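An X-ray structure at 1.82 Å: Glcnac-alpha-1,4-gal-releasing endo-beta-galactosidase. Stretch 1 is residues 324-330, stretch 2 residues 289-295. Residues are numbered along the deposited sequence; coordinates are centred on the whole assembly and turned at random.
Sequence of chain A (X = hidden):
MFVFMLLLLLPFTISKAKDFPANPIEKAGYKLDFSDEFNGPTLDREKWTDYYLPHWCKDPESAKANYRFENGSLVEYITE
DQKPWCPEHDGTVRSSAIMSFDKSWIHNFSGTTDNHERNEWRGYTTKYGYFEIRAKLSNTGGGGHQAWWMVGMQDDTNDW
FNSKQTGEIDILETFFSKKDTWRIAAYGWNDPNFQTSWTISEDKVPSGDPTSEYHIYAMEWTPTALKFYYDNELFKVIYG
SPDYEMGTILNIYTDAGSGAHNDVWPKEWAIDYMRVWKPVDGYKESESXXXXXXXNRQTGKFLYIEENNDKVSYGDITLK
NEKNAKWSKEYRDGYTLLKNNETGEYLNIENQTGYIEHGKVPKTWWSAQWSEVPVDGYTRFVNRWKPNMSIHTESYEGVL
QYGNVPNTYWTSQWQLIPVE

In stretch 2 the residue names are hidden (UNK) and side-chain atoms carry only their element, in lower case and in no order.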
ATOM      1  N   ASN A 324      16.915   5.578  28.590  1.00 15.53           N
ATOM      2  CA  ASN A 324      15.686   6.367  28.526  1.00 15.51           C
ATOM      3  C   ASN A 324      15.336   6.857  27.122  1.00 14.79           C
ATOM      4  O   ASN A 324      14.291   7.474  26.938  1.00 13.90           O
ATOM      5  CB  ASN A 324      15.811   7.598  29.424  1.00 16.30           C
ATOM      6  CG  ASN A 324      16.206   7.258  30.827  1.00 20.53           C
ATOM      7  OD1 ASN A 324      15.445   6.625  31.562  1.00 23.86           O
ATOM      8  ND2 ASN A 324      17.414   7.678  31.221  1.00 23.75           N
ATOM      9  N   ALA A 325      16.230   6.619  26.164  1.00 14.21           N
ATOM     10  CA  ALA A 325      16.079   7.067  24.767  1.00 13.49           C
ATOM     11  C   ALA A 325      15.587   5.953  23.852  1.00 13.42           C
ATOM     12  O   ALA A 325      15.543   6.127  22.640  1.00 13.49           O
ATOM     13  CB  ALA A 325      17.420   7.619  24.240  1.00 13.43           C
ATOM     14  N   LYS A 326      15.214   4.813  24.434  1.00 13.34           N
ATOM     15  CA  LYS A 326      14.779   3.660  23.653  1.00 13.17           C
ATOM     16  C   LYS A 326      13.261   3.514  23.707  1.00 13.03           C
ATOM     17  O   LYS A 326      12.663   3.630  24.790  1.00 12.76           O
ATOM     18  CB  LYS A 326      15.469   2.380  24.136  1.00 13.40           C
ATOM     19  CG  LYS A 326      16.985   2.379  23.885  1.00 15.49           C
ATOM     20  CD  LYS A 326      17.596   1.040  24.269  1.00 19.31           C
ATOM     21  CE  LYS A 326      19.132   1.059  24.157  1.00 20.99           C
ATOM     22  NZ  LYS A 326      19.671  -0.219  24.716  1.00 22.64           N
ATOM     23  N   TRP A 327      12.667   3.271  22.535  1.00 12.76           N
ATOM     24  CA  TRP A 327      11.202   3.272  22.341  1.00 12.99           C
ATOM     25  C   TRP A 327      10.697   2.004  21.655  1.00 13.52           C
ATOM     26  O   TRP A 327      11.421   1.383  20.891  1.00 13.02           O
ATOM     27  CB  TRP A 327      10.777   4.501  21.503  1.00 12.51           C
ATOM     28  CG  TRP A 327      11.248   5.790  22.101  1.00 12.10           C
ATOM     29  CD1 TRP A 327      12.486   6.338  21.978  1.00 11.53           C
ATOM     30  CD2 TRP A 327      10.505   6.662  22.964  1.00 11.05           C
ATOM     31  NE1 TRP A 327      12.563   7.512  22.689  1.00 11.49           N
ATOM     32  CE2 TRP A 327      11.358   7.736  23.309  1.00 12.22           C
ATOM     33  CE3 TRP A 327       9.188   6.659  23.464  1.00 11.78           C
ATOM     34  CZ2 TRP A 327      10.951   8.793  24.133  1.00 11.78           C
ATOM     35  CZ3 TRP A 327       8.778   7.713  24.294  1.00 12.38           C
ATOM     36  CH2 TRP A 327       9.659   8.771  24.606  1.00 11.38           C
ATOM     37  N   SER A 328       9.439   1.643  21.927  1.00 13.67           N
ATOM     38  CA  SER A 328       8.768   0.505  21.296  1.00 14.56           C
ATOM     39  C   SER A 328       7.550   1.042  20.568  1.00 14.68           C
ATOM     40  O   SER A 328       7.010   2.096  20.933  1.00 14.40           O
ATOM     41  CB  SER A 328       8.253  -0.488  22.355  1.00 14.51           C
ATOM     42  OG  SER A 328       9.303  -1.203  22.968  1.00 18.05           O
ATOM     43  N   LYS A 329       7.109   0.308  19.556  1.00 15.52           N
ATOM     44  CA  LYS A 329       5.838   0.597  18.903  1.00 16.39           C
ATOM     45  C   LYS A 329       4.801  -0.476  19.189  1.00 17.03           C
ATOM     46  O   LYS A 329       5.116  -1.666  19.281  1.00 16.53           O
ATOM     47  CB  LYS A 329       6.006   0.740  17.396  1.00 16.46           C
ATOM     48  CG  LYS A 329       7.044   1.759  16.981  1.00 18.98           C
ATOM     49  CD  LYS A 329       7.443   1.557  15.518  1.00 22.93           C
ATOM     50  CE  LYS A 329       6.521   2.315  14.611  1.00 25.17           C
ATOM     51  NZ  LYS A 329       6.773   1.952  13.184  1.00 26.71           N
ATOM     52  N   GLU A 330       3.558  -0.031  19.321  1.00 17.76           N
ATOM     53  CA  GLU A 330       2.423  -0.926  19.447  1.00 19.00           C
ATOM     54  C   GLU A 330       1.357  -0.410  18.507  1.00 19.73           C
ATOM     55  O   GLU A 330       1.331   0.781  18.182  1.00 19.70           O
ATOM     56  CB  GLU A 330       1.908  -0.936  20.878  1.00 18.82           C
ATOM     57  CG  GLU A 330       2.804  -1.701  21.836  1.00 20.75           C
ATOM     58  CD  GLU A 330       2.380  -1.572  23.282  1.00 23.20           C
ATOM     59  OE1 GLU A 330       1.168  -1.471  23.550  1.00 26.68           O
ATOM     60  OE2 GLU A 330       3.267  -1.597  24.157  1.00 24.68           O
ATOM     61  N   UNK A 289       9.237  -6.957  19.327  1.00 26.99           N
ATOM     62  CA  UNK A 289      10.393  -6.921  20.229  1.00 26.54           C
ATOM     63  C   UNK A 289      11.406  -5.830  19.834  1.00 25.15           C
ATOM     64  O   UNK A 289      12.374  -5.584  20.569  1.00 25.85           O
ATOM     65  c   UNK A 289      10.041  -9.125  22.467  1.00 31.89           C
ATOM     66  c   UNK A 289      10.469  -9.484  21.042  1.00 29.27           C
ATOM     67  c   UNK A 289      11.427 -10.691  21.041  1.00 31.97           C
ATOM     68  c   UNK A 289      11.092  -8.295  20.279  1.00 27.28           C
ATOM     69  N   UNK A 290      11.181  -5.191  18.683  1.00 22.76           N
ATOM     70  CA  UNK A 290      12.052  -4.116  18.181  1.00 20.60           C
ATOM     71  C   UNK A 290      12.111  -2.926  19.126  1.00 18.33           C
ATOM     72  O   UNK A 290      11.092  -2.544  19.716  1.00 17.16           O
ATOM     73  c   UNK A 290      11.556  -3.620  16.819  1.00 20.91           C
ATOM     74  c   UNK A 290      11.908  -4.564  15.674  1.00 23.25           C
ATOM     75  o   UNK A 290      12.307  -5.720  15.884  1.00 24.41           O
ATOM     76  n   UNK A 290      11.744  -4.075  14.444  1.00 23.61           N
ATOM     77  N   UNK A 291      13.300  -2.332  19.254  1.00 15.92           N
ATOM     78  CA  UNK A 291      13.459  -1.091  19.992  1.00 14.62           C
ATOM     79  C   UNK A 291      13.980  -0.041  19.015  1.00 13.46           C
ATOM     80  O   UNK A 291      14.623  -0.398  18.013  1.00 12.66           O
ATOM     81  c   UNK A 291      13.956  -2.325  22.152  1.00 15.82           C
ATOM     82  n   UNK A 291      14.882  -3.141  22.646  1.00 20.53           N
ATOM     83  c   UNK A 291      14.427  -1.273  21.165  1.00 15.02           C
ATOM     84  o   UNK A 291      12.765  -2.415  22.448  1.00 16.52           O
ATOM     85  N   UNK A 292      13.678   1.226  19.287  1.00 12.71           N
ATOM     86  CA  UNK A 292      14.056   2.320  18.379  1.00 12.28           C
ATOM     87  C   UNK A 292      14.602   3.525  19.118  1.00 12.24           C
ATOM     88  O   UNK A 292      14.107   3.891  20.200  1.00 12.41           O
ATOM     89  c   UNK A 292      10.549  -0.052  16.545  1.00 13.16           C
ATOM     90  c   UNK A 292      12.560   1.532  15.425  1.00 13.65           C
ATOM     91  o   UNK A 292      10.324  -1.244  14.487  1.00 15.76           O
ATOM     92  c   UNK A 292      12.188   1.740  16.761  1.00 12.85           C
ATOM     93  c   UNK A 292      10.941  -0.256  15.225  1.00 14.62           C
ATOM     94  c   UNK A 292      11.168   0.950  17.306  1.00 13.72           C
ATOM     95  c   UNK A 292      12.843   2.802  17.582  1.00 12.26           C
ATOM     96  c   UNK A 292      11.941   0.522  14.648  1.00 15.42           C
ATOM     97  N   UNK A 293      15.598   4.174  18.508  1.00 12.22           N
ATOM     98  CA  UNK A 293      15.919   5.560  18.865  1.00 11.69           C
ATOM     99  C   UNK A 293      15.053   6.409  17.939  1.00 11.56           C
ATOM    100  O   UNK A 293      14.650   5.932  16.871  1.00 12.06           O
ATOM    101  c   UNK A 293      19.835   5.356  18.908  1.00 14.84           C
ATOM    102  c   UNK A 293      18.423   5.049  19.398  1.00 12.96           C
ATOM    103  c   UNK A 293      17.399   5.866  18.608  1.00 12.23           C
ATOM    104  c   UNK A 293      18.278   5.351  20.894  1.00 15.44           C
ATOM    105  N   UNK A 294      14.745   7.643  18.341  1.00 10.22           N
ATOM    106  CA  UNK A 294      13.934   8.544  17.512  1.00 10.45           C
ATOM    107  C   UNK A 294      14.655   9.881  17.392  1.00 10.93           C
ATOM    108  O   UNK A 294      14.832  10.586  18.385  1.00 10.84           O
ATOM    109  c   UNK A 294      10.427   7.506  19.026  1.00 13.05           C
ATOM    110  c   UNK A 294      11.799   7.401  18.307  1.00 10.51           C
ATOM    111  c   UNK A 294      11.675   9.644  17.207  1.00  9.72           C
ATOM    112  c   UNK A 294      12.517   8.748  18.126  1.00 10.52           C
ATOM    113  N   UNK A 295      15.063  10.211  16.176  1.00 10.91           N
ATOM    114  CA  UNK A 295      15.904  11.379  15.936  1.00 11.47           C
ATOM    115  C   UNK A 295      15.175  12.436  15.103  1.00 11.48           C
ATOM    116  O   UNK A 295      14.525  12.104  14.102  1.00 11.90           O
ATOM    117  n   UNK A 295      20.649  12.328  14.704  1.00 24.54           N
ATOM    118  c   UNK A 295      17.169  10.934  15.204  1.00 12.36           C
ATOM    119  n   UNK A 295      22.102  11.572  13.052  1.00 28.01           N
ATOM    120  c   UNK A 295      18.245  12.028  15.068  1.00 14.25           C
ATOM    121  n   UNK A 295      22.827  13.049  14.657  1.00 29.11           N
ATOM    122  c   UNK A 295      19.470  11.587  14.247  1.00 19.29           C
ATOM    123  c   UNK A 295      21.857  12.309  14.135  1.00 27.86           C
TER
HETATM  124  O   HOH W   1       8.390  -2.116  18.794  1.00 26.80           O
HETATM  125  O   HOH W   2      15.689   8.328  20.945  1.00 15.28           O

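Position 289 carries four side-chain carbons, forked at the second, and no heteroatom. CB, the nearest side-chain atom, is still 7.8 Å from Ser328 OG, and the CA-to-CB bond points away from stretch 1. The fork at the second carbon identifies Leu289.

Position 290 has two carbons, the second bearing one oxygen and one nitrogen, a short carboxamide. The side chain itself makes no close contact with stretch 1. The residue is Asn290. Its backbone serves the contact through water 1, which donates to Asn290 O (2.9 Å) and accepts from Lys329 N (2.8 Å).

Position 291 repeats that pattern, two carbons ending in one oxygen and one nitrogen. The side-chain oxygen lies 3.7 Å from Ser328 OG, and the position's CA approaches Trp327 O at 3.3 Å, a CA-H...O contact with an angle of 136° at the hydrogen. The carboxamide makes it Asn291, and both of its amide atoms are hydrogen-bonded elsewhere in the structure.

At position 292 one carbon leads to a six-carbon ring bearing an oxygen, and a ring carbon lies 3.6 Å from Lys329 CD. The ring with its oxygen is diagnostic of a phenol: Tyr292. The carbon in that contact is CE2. Lys329 NZ is 5.7 Å from the ring centroid, so any cation-pi attraction is weak at most. The hydroxyl OH accepts a hydrogen bond from Asn290 ND2 at 3.2 Å, tying two side chains of the same stretch together.

Position 293 again shows four carbons forked at the second. Its CA-to-CB bond points away, yet the end of the side chain comes nearer: one terminal carbon lies 3.3 Å from Ala325 O and 4.1 Å from Ala325 CB. The fork gives Leu293, and that carbon is CD2.

Four carbons also make up position 294, but the fork is at the first and one arm is two carbons long. CB points toward stretch 1, and the end carbon of the longer arm lies 3.6 Å from Trp327 CG. This is Ile294; its CD1 sits over one face of the Trp327 five-membered ring, 3.8 Å from the centroid and 20° off the normal.

Position 295 has three carbons, a nitrogen, then a carbon with two further nitrogens, a guanidinium. Its CB is 9.0 Å from Ala325 O, and no side-chain atom is closer, so the side chain is out of reach. The residue is Arg295.

The contact centres on a single antiparallel bridge. Tyr292 N donates to Trp327 O and Trp327 N to Tyr292 O, both at 2.8 Å with angles of 141° and 143°. The strand directions differ by 113°, and beyond this pair water replaces direct pairing: water 1 as described, and water 2, accepting from Ile294 N (2.9 Å) and donating to Ala325 O (2.8 Å). The CH-pi packing of Ile294 on Trp327 adds an apolar contact to this polar framework.

Stretch 2 289-295: LNNYLIR
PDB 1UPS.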